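Local coordinates for malate dehydrogenase (Pyrococcus horikoshii, PDB 1V9N), which catalyses the reversible NAD-dependent oxidation of (S)-malate to oxaloacetate and works as a homodimer, at residues T28-P33 and K353-E358; V120-S125 and V278-M283; P175-P180 and K299-I304. One frame throughout, in Å; residues are numbered along the deposited sequence.

Contact 1 (T28-P33 and K353-E358)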
# COMPACT_ATOMS: atom_id res chain seq x y z
N THR A 28 -8.03 -19.11 29.27
CA THR A 28 -8.09 -18.76 30.68
C THR A 28 -7.51 -19.88 31.54
O THR A 28 -6.92 -19.62 32.58
CB THR A 28 -9.53 -18.43 31.14
OG1 THR A 28 -10.42 -19.50 30.78
CG2 THR A 28 -10.00 -17.13 30.50
N LYS A 29 -7.66 -21.12 31.09
CA LYS A 29 -7.11 -22.28 31.81
C LYS A 29 -5.58 -22.20 31.81
O LYS A 29 -4.92 -22.72 32.71
CB LYS A 29 -7.55 -23.58 31.12
CG LYS A 29 -7.03 -24.86 31.79
CD LYS A 29 -7.66 -25.06 33.16
CE LYS A 29 -7.15 -26.34 33.82
NZ LYS A 29 -7.75 -26.52 35.17
N LEU A 30 -5.02 -21.54 30.80
CA LEU A 30 -3.57 -21.39 30.68
C LEU A 30 -3.06 -20.13 31.39
O LEU A 30 -1.88 -19.81 31.31
CB LEU A 30 -3.16 -21.36 29.20
CG LEU A 30 -3.24 -22.70 28.46
CD1 LEU A 30 -3.17 -22.46 26.96
CD2 LEU A 30 -2.10 -23.60 28.92
N GLY A 31 -3.96 -19.42 32.06
CA GLY A 31 -3.55 -18.23 32.78
C GLY A 31 -3.77 -16.89 32.10
O GLY A 31 -3.38 -15.85 32.64
N VAL A 32 -4.37 -16.90 30.91
CA VAL A 32 -4.62 -15.65 30.19
C VAL A 32 -5.81 -14.94 30.83
O VAL A 32 -6.88 -15.53 30.98
CB VAL A 32 -4.95 -15.92 28.70
CG1 VAL A 32 -5.25 -14.59 27.99
CG2 VAL A 32 -3.78 -16.62 28.02
N PRO A 33 -5.63 -13.67 31.23
CA PRO A 33 -6.73 -12.92 31.84
C PRO A 33 -7.96 -13.02 30.94
O PRO A 33 -7.84 -12.94 29.71
CB PRO A 33 -6.18 -11.50 31.93
CG PRO A 33 -4.71 -11.76 32.20
CD PRO A 33 -4.39 -12.87 31.21
N LYS A 353 -8.14 -31.67 25.84
CA LYS A 353 -7.75 -32.78 26.71
C LYS A 353 -6.44 -32.46 27.43
O LYS A 353 -6.33 -32.65 28.64
CB LYS A 353 -7.59 -34.07 25.90
CG LYS A 353 -8.85 -34.50 25.17
CD LYS A 353 -8.56 -35.59 24.15
CE LYS A 353 -9.81 -35.92 23.35
NZ LYS A 353 -9.55 -36.96 22.31
N ARG A 354 -5.47 -31.96 26.68
CA ARG A 354 -4.17 -31.61 27.25
C ARG A 354 -4.27 -30.60 28.39
O ARG A 354 -3.72 -30.81 29.46
CB ARG A 354 -3.25 -31.04 26.16
CG ARG A 354 -1.89 -30.59 26.67
CD ARG A 354 -1.04 -29.98 25.56
NE ARG A 354 0.34 -29.73 25.98
CZ ARG A 354 1.16 -28.89 25.36
NH1 ARG A 354 0.75 -28.21 24.30
NH2 ARG A 354 2.40 -28.73 25.81
N VAL A 355 -4.98 -29.50 28.14
CA VAL A 355 -5.12 -28.45 29.15
C VAL A 355 -6.19 -28.77 30.19
O VAL A 355 -6.23 -28.15 31.25
CB VAL A 355 -5.45 -27.09 28.49
CG1 VAL A 355 -4.35 -26.72 27.50
CG2 VAL A 355 -6.80 -27.15 27.79
N GLY A 356 -7.05 -29.73 29.88
CA GLY A 356 -8.08 -30.12 30.83
C GLY A 356 -9.36 -29.31 30.87
O GLY A 356 -9.79 -28.88 31.94
N VAL A 357 -9.98 -29.08 29.71
CA VAL A 357 -11.24 -28.34 29.63
C VAL A 357 -12.18 -29.03 28.64
O VAL A 357 -11.75 -29.86 27.84
CB VAL A 357 -11.04 -26.86 29.16
CG1 VAL A 357 -10.15 -26.11 30.13
CG2 VAL A 357 -10.45 -26.83 27.75
N GLU A 358 -13.46 -28.68 28.71
CA GLU A 358 -14.45 -29.25 27.80
C GLU A 358 -14.09 -28.84 26.38
O GLU A 358 -13.79 -27.67 26.12
CB GLU A 358 -15.85 -28.73 28.13
CG GLU A 358 -16.96 -29.38 27.31
CD GLU A 358 -18.28 -28.61 27.37
OE1 GLU A 358 -18.69 -28.22 28.48
OE2 GLU A 358 -18.90 -28.40 26.30

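Contact 2 (V120-S125 and V278-M283)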
# COMPACT_ATOMS: atom_id res chain seq x y z
N VAL A 120 0.10 4.68 15.73
CA VAL A 120 0.74 3.93 16.80
C VAL A 120 1.49 2.78 16.18
O VAL A 120 0.96 2.04 15.35
CB VAL A 120 -0.29 3.40 17.83
CG1 VAL A 120 0.42 2.57 18.89
CG2 VAL A 120 -1.03 4.56 18.50
N ILE A 121 2.75 2.64 16.57
CA ILE A 121 3.59 1.57 16.07
C ILE A 121 4.05 0.74 17.26
O ILE A 121 4.37 1.27 18.32
CB ILE A 121 4.78 2.14 15.29
CG1 ILE A 121 4.23 2.94 14.10
CG2 ILE A 121 5.69 1.03 14.82
CD1 ILE A 121 5.27 3.66 13.31
N ALA A 122 4.08 -0.58 17.07
CA ALA A 122 4.48 -1.46 18.16
C ALA A 122 5.57 -2.44 17.76
O ALA A 122 5.61 -2.92 16.64
CB ALA A 122 3.25 -2.22 18.67
N ARG A 123 6.46 -2.72 18.70
CA ARG A 123 7.53 -3.68 18.49
C ARG A 123 7.42 -4.66 19.64
O ARG A 123 6.62 -4.46 20.56
CB ARG A 123 8.91 -3.01 18.52
CG ARG A 123 9.31 -2.51 19.90
CD ARG A 123 10.65 -1.81 19.86
NE ARG A 123 11.06 -1.37 21.19
CZ ARG A 123 11.77 -0.26 21.42
NH1 ARG A 123 12.13 0.50 20.40
NH2 ARG A 123 12.12 0.07 22.65
N ASN A 124 8.24 -5.71 19.60
CA ASN A 124 8.27 -6.72 20.64
C ASN A 124 6.89 -7.30 20.93
O ASN A 124 6.49 -7.44 22.09
CB ASN A 124 8.90 -6.14 21.92
CG ASN A 124 9.30 -7.23 22.91
OD1 ASN A 124 9.52 -8.37 22.53
ND2 ASN A 124 9.42 -6.86 24.18
N SER A 125 6.18 -7.66 19.87
CA SER A 125 4.85 -8.24 19.98
C SER A 125 4.88 -9.67 19.41
O SER A 125 5.94 -10.27 19.25
CB SER A 125 3.85 -7.37 19.20
OG SER A 125 2.53 -7.86 19.33
N VAL A 278 7.59 -9.51 16.68
CA VAL A 278 6.71 -9.19 15.56
C VAL A 278 6.39 -7.71 15.80
O VAL A 278 6.20 -7.30 16.94
CB VAL A 278 5.40 -10.00 15.60
CG1 VAL A 278 4.49 -9.56 14.47
CG2 VAL A 278 5.70 -11.49 15.47
N CYS A 279 6.34 -6.93 14.73
CA CYS A 279 6.05 -5.50 14.86
C CYS A 279 4.80 -5.13 14.08
O CYS A 279 4.50 -5.74 13.06
CB CYS A 279 7.25 -4.68 14.40
SG CYS A 279 8.79 -4.99 15.36
N HIS A 280 4.07 -4.12 14.56
CA HIS A 280 2.84 -3.69 13.90
C HIS A 280 2.81 -2.19 13.65
O HIS A 280 3.52 -1.42 14.29
CB HIS A 280 1.62 -4.04 14.75
CG HIS A 280 1.68 -5.38 15.42
ND1 HIS A 280 1.94 -6.55 14.73
CD2 HIS A 280 1.46 -5.74 16.70
CE1 HIS A 280 1.88 -7.57 15.56
NE2 HIS A 280 1.59 -7.11 16.77
N PHE A 281 1.94 -1.79 12.72
CA PHE A 281 1.74 -0.39 12.36
C PHE A 281 0.23 -0.14 12.41
O PHE A 281 -0.54 -0.90 11.83
CB PHE A 281 2.25 -0.12 10.94
CG PHE A 281 1.97 1.28 10.44
CD1 PHE A 281 2.84 2.33 10.73
CD2 PHE A 281 0.83 1.55 9.70
CE1 PHE A 281 2.58 3.62 10.29
CE2 PHE A 281 0.55 2.84 9.24
CZ PHE A 281 1.43 3.88 9.54
N PHE A 282 -0.18 0.92 13.10
CA PHE A 282 -1.60 1.26 13.19
C PHE A 282 -1.75 2.74 12.88
O PHE A 282 -0.99 3.58 13.37
CB PHE A 282 -2.13 0.99 14.61
CG PHE A 282 -1.91 -0.42 15.07
CD1 PHE A 282 -2.75 -1.45 14.65
CD2 PHE A 282 -0.84 -0.73 15.91
CE1 PHE A 282 -2.52 -2.77 15.06
CE2 PHE A 282 -0.60 -2.05 16.32
CZ PHE A 282 -1.45 -3.06 15.89
N MSE A 283 -2.73 3.06 12.04
CA MSE A 283 -2.97 4.44 11.68
C MSE A 283 -4.47 4.70 11.58
O MSE A 283 -5.21 3.94 10.94
CB MSE A 283 -2.31 4.76 10.35
CG MSE A 283 -2.49 6.20 9.91
SE MSE A 283 -1.68 6.47 8.20
CE MSE A 283 -3.17 7.26 7.26

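Contact 3 (P175-P180 and K299-I304)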
# COMPACT_ATOMS: atom_id res chain seq x y z
N PRO A 175 -15.66 3.51 6.94
CA PRO A 175 -17.11 3.35 7.11
C PRO A 175 -17.87 3.75 5.84
O PRO A 175 -17.39 4.57 5.05
CB PRO A 175 -17.42 4.28 8.29
CG PRO A 175 -16.42 5.38 8.11
CD PRO A 175 -15.15 4.64 7.73
N THR A 176 -19.04 3.15 5.64
CA THR A 176 -19.87 3.46 4.48
C THR A 176 -21.31 3.60 4.96
O THR A 176 -21.58 3.55 6.17
CB THR A 176 -19.83 2.35 3.40
OG1 THR A 176 -20.65 1.26 3.81
CG2 THR A 176 -18.40 1.84 3.19
N LYS A 177 -22.25 3.78 4.03
CA LYS A 177 -23.65 3.88 4.39
C LYS A 177 -24.12 2.53 4.93
O LYS A 177 -25.08 2.45 5.68
CB LYS A 177 -24.50 4.26 3.17
CG LYS A 177 -24.16 5.61 2.54
CD LYS A 177 -24.66 6.78 3.38
CE LYS A 177 -26.18 6.79 3.47
NZ LYS A 177 -26.84 6.85 2.13
N ASP A 178 -23.42 1.47 4.53
CA ASP A 178 -23.77 0.12 4.96
C ASP A 178 -22.61 -0.51 5.73
O ASP A 178 -22.16 0.04 6.73
CB ASP A 178 -24.13 -0.73 3.73
CG ASP A 178 -25.15 -0.04 2.83
OD1 ASP A 178 -26.24 0.31 3.33
OD2 ASP A 178 -24.85 0.17 1.63
N LYS A 179 -22.12 -1.66 5.28
CA LYS A 179 -21.00 -2.31 5.96
C LYS A 179 -19.67 -1.66 5.57
O LYS A 179 -19.50 -1.22 4.43
CB LYS A 179 -20.98 -3.81 5.67
CG LYS A 179 -22.14 -4.53 6.33
CD LYS A 179 -22.14 -6.03 6.07
CE LYS A 179 -23.38 -6.67 6.71
NZ LYS A 179 -23.55 -8.10 6.35
N PRO A 180 -18.72 -1.60 6.50
CA PRO A 180 -17.42 -1.00 6.21
C PRO A 180 -16.70 -1.58 5.00
O PRO A 180 -16.80 -2.77 4.70
CB PRO A 180 -16.63 -1.25 7.50
CG PRO A 180 -17.69 -1.29 8.56
CD PRO A 180 -18.78 -2.09 7.89
N LYS A 299 -20.56 9.62 -0.32
CA LYS A 299 -19.66 9.56 -1.46
C LYS A 299 -18.98 8.21 -1.69
O LYS A 299 -18.91 7.74 -2.83
CB LYS A 299 -18.61 10.66 -1.35
CG LYS A 299 -19.18 12.06 -1.49
CD LYS A 299 -19.95 12.20 -2.80
CE LYS A 299 -20.49 13.61 -2.98
NZ LYS A 299 -21.21 13.75 -4.28
N ILE A 300 -18.48 7.58 -0.63
CA ILE A 300 -17.81 6.30 -0.81
C ILE A 300 -18.79 5.21 -1.23
O ILE A 300 -18.46 4.36 -2.06
CB ILE A 300 -17.04 5.85 0.46
CG1 ILE A 300 -16.07 4.73 0.10
CG2 ILE A 300 -18.02 5.38 1.54
CD1 ILE A 300 -15.14 4.30 1.23
N SER A 301 -20.00 5.23 -0.68
CA SER A 301 -21.01 4.24 -1.03
C SER A 301 -21.45 4.42 -2.47
O SER A 301 -21.77 3.45 -3.16
CB SER A 301 -22.23 4.36 -0.11
OG SER A 301 -21.95 3.82 1.17
N GLN A 302 -21.46 5.67 -2.94
CA GLN A 302 -21.84 5.95 -4.32
C GLN A 302 -20.75 5.41 -5.25
O GLN A 302 -21.03 4.90 -6.34
CB GLN A 302 -22.03 7.45 -4.54
CG GLN A 302 -23.09 8.07 -3.64
CD GLN A 302 -23.60 9.41 -4.14
OE1 GLN A 302 -22.82 10.27 -4.56
NE2 GLN A 302 -24.91 9.61 -4.08
N MSE A 303 -19.49 5.53 -4.81
CA MSE A 303 -18.37 5.02 -5.60
C MSE A 303 -18.47 3.50 -5.68
O MSE A 303 -18.32 2.91 -6.75
CB MSE A 303 -17.04 5.41 -4.96
CG MSE A 303 -15.83 4.75 -5.60
SE MSE A 303 -14.14 5.17 -4.72
CE MSE A 303 -14.17 3.84 -3.31
N ILE A 304 -18.73 2.87 -4.53
CA ILE A 304 -18.84 1.42 -4.47
C ILE A 304 -19.98 0.92 -5.37
O ILE A 304 -19.81 -0.04 -6.12
CB ILE A 304 -19.10 0.95 -3.02
CG1 ILE A 304 -17.88 1.28 -2.15
CG2 ILE A 304 -19.38 -0.56 -3.00
CD1 ILE A 304 -18.12 1.08 -0.67
O HOH W 1 -22.58 1.17 0.50

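Contact 1 (T28-P33 and K353-E358)
The flat groups that matter here are peptide units, not rings: at the end of helix 342-355 the carbonyl oxygens of Val355 and Gly356 meet the methylene chain of Lys29. Lys29 CE approaches Val355 O to 3.3 Å, and Lys29 CG lies 3.4 Å from Val355 O, obliquely out of the carbonyl plane. The Gly356 carbonyl is a looser neighbour, with its O 4.1 Å from Lys29 CE.

The torsions of Lys29 explain this course. CG is anti to the backbone N (chi1 180°), which sends the chain across to the other segment, and a bend at chi2 (68°) then turns it along the carbonyls instead of straight past them. On its way it slides alongside Val357 in the opposite sense, so that Val357 CG1 lies 3.7 Å from Lys29 CG. Beside this, Leu30 and Val355 cross at about a right angle and meet through one methyl each, CD2 of Leu30 lying 4.1 Å from CG1 of Val355. Leu30 also packs on Val64 and Ile67 of helix 60-69, while Val357 reaches Val26 on helix 16-29.

Both segments are helix ends closed by Schellman motifs, with Gly31 and Gly356 at positive phi. Gly31 N bonds back to Thr28 O at 3.0 Å; the equivalent bond from Gly356 N to Lys353 O is weak. A side chain at either glycine would jam against the preceding carbonyl oxygen.

The contact thus joins two helix C-termini at the surface through aliphatic packing. Lys29 lends its methylenes to Val357 and brings its polarised CE, next to the ammonium, beside carbonyls at the end of a helix, a placement that is probably mildly favourable electrostatically.

Contact 2 (V120-S125 and V278-M283)
Strands 117-125 and 278-285 are antiparallel neighbours inside the mixed sheet; the axes of segments 120-123 and 278-283 approach to 4.6 Å, their N-to-C directions 177° apart. Three pairs exchange backbone bonds both ways: Val120 with Phe282, Ala122 with His280, Ser125 with Val278. The alternate residues turn outward, Ile121 and Arg123 bonding to strand 87-91 (Ile90 among others), Cys279 N to Asn150 OD1 and Cys279 O to Thr149 OG1. The best aligned bond is Ala122 N to His280 O, 3.0 Å at 169°; the return bond from His280 N reaches Ala122 O on a lone pair. Between Ala122 and Ser125 the register slips by one, a beta bulge.

Past the bulge, Ser125 OG, anti to its backbone N (chi1 -177°), lies at the edge of the His280 ring, 2.8 Å from NE2. ND1 is bonded to Thr149 OG1, and the ring stacks on Tyr128. An alanine in place of His280 would probably cost Ser125 OG its partner at NE2 and Thr149 OG1 one of its bonds, and lose the stack on Tyr128. Arg123 and Asn124 are held by Asp91, and Arg123 NH1 also by Ser260 O.

On the face opposite His280, Ile121 CG1 meets Phe281 CD1 at 3.7 Å, next to Phe290 and Met283 of the second subunit. The chemistry is that of a buried sheet: paired amides, and an imidazole whose rotation is fixed by hydroxyls on both nitrogens.

Contact 3 (P175-P180 and K299-I304)
An ST turn at Thr176 shapes the loop of the beta hairpin formed by strands 170-174 and 181-185, and this loop docks on helix 293-308. Two hydrogen bonds inside the loop define its shape. Thr176 OG1, placed between the backbone N and the carbonyl carbon (chi1 78°), accepts from Asp178 N at 2.9 Å. The same hydroxyl donates to Lys179 O at 2.8 Å, its donor well above that carbonyl plane, so one oxygen ties both limbs of the turn.

The apolar part comes from the other branch of the threonine. Because OG1 faces into the turn, CG2 is left to point at the helix, where it lies 3.9 Å from Ile300 CG2 and equally 3.9 Å from Ile304 CD1. Both isoleucines cross Thr176 at about a right angle, one helical turn apart. Ile300 CG2 also touches the Pro175 carbonyl oxygen, and Ile300 packs on Ile254 of the second subunit.

The ionic element lies toward solvent. Lys177 lays CB and CG against Ser301, CG lying 3.5 Å from Ser301 CB, and bends at chi2, chi3 and chi4 carry NZ away to a salt bridge with Glu298.

The polar link between loop and helix centres on Ser301 OG, set beside its own backbone N (chi1 -75°). It has a weak bond to Lys297 O one turn back, and water 1 joins it to Asp178 OD2, to which the water donates. The direct bond is nearly straight: Lys177 N to Ser301 OG, 2.9 Å at 164°.

Contact 2 is the core of the set, a strand pair about 13 Å from the chain's centre, whereas contact 1 lies at the surface and contact 3 is partly buried. Chemistry follows place: ladder amides and a fully bonded imidazole in contact 2, mostly aliphatic packing between helix ends in contact 1, and a single direct hydrogen bond with a water bridge in contact 3. Contacts 2 and 3 are closely related, since strand 278-285 leads on to helix 293-308 and both touch the second subunit. Contact 1 touches no other subunit and lies on the far side of the chain's centre from contact 3, their centres about 42 Å apart.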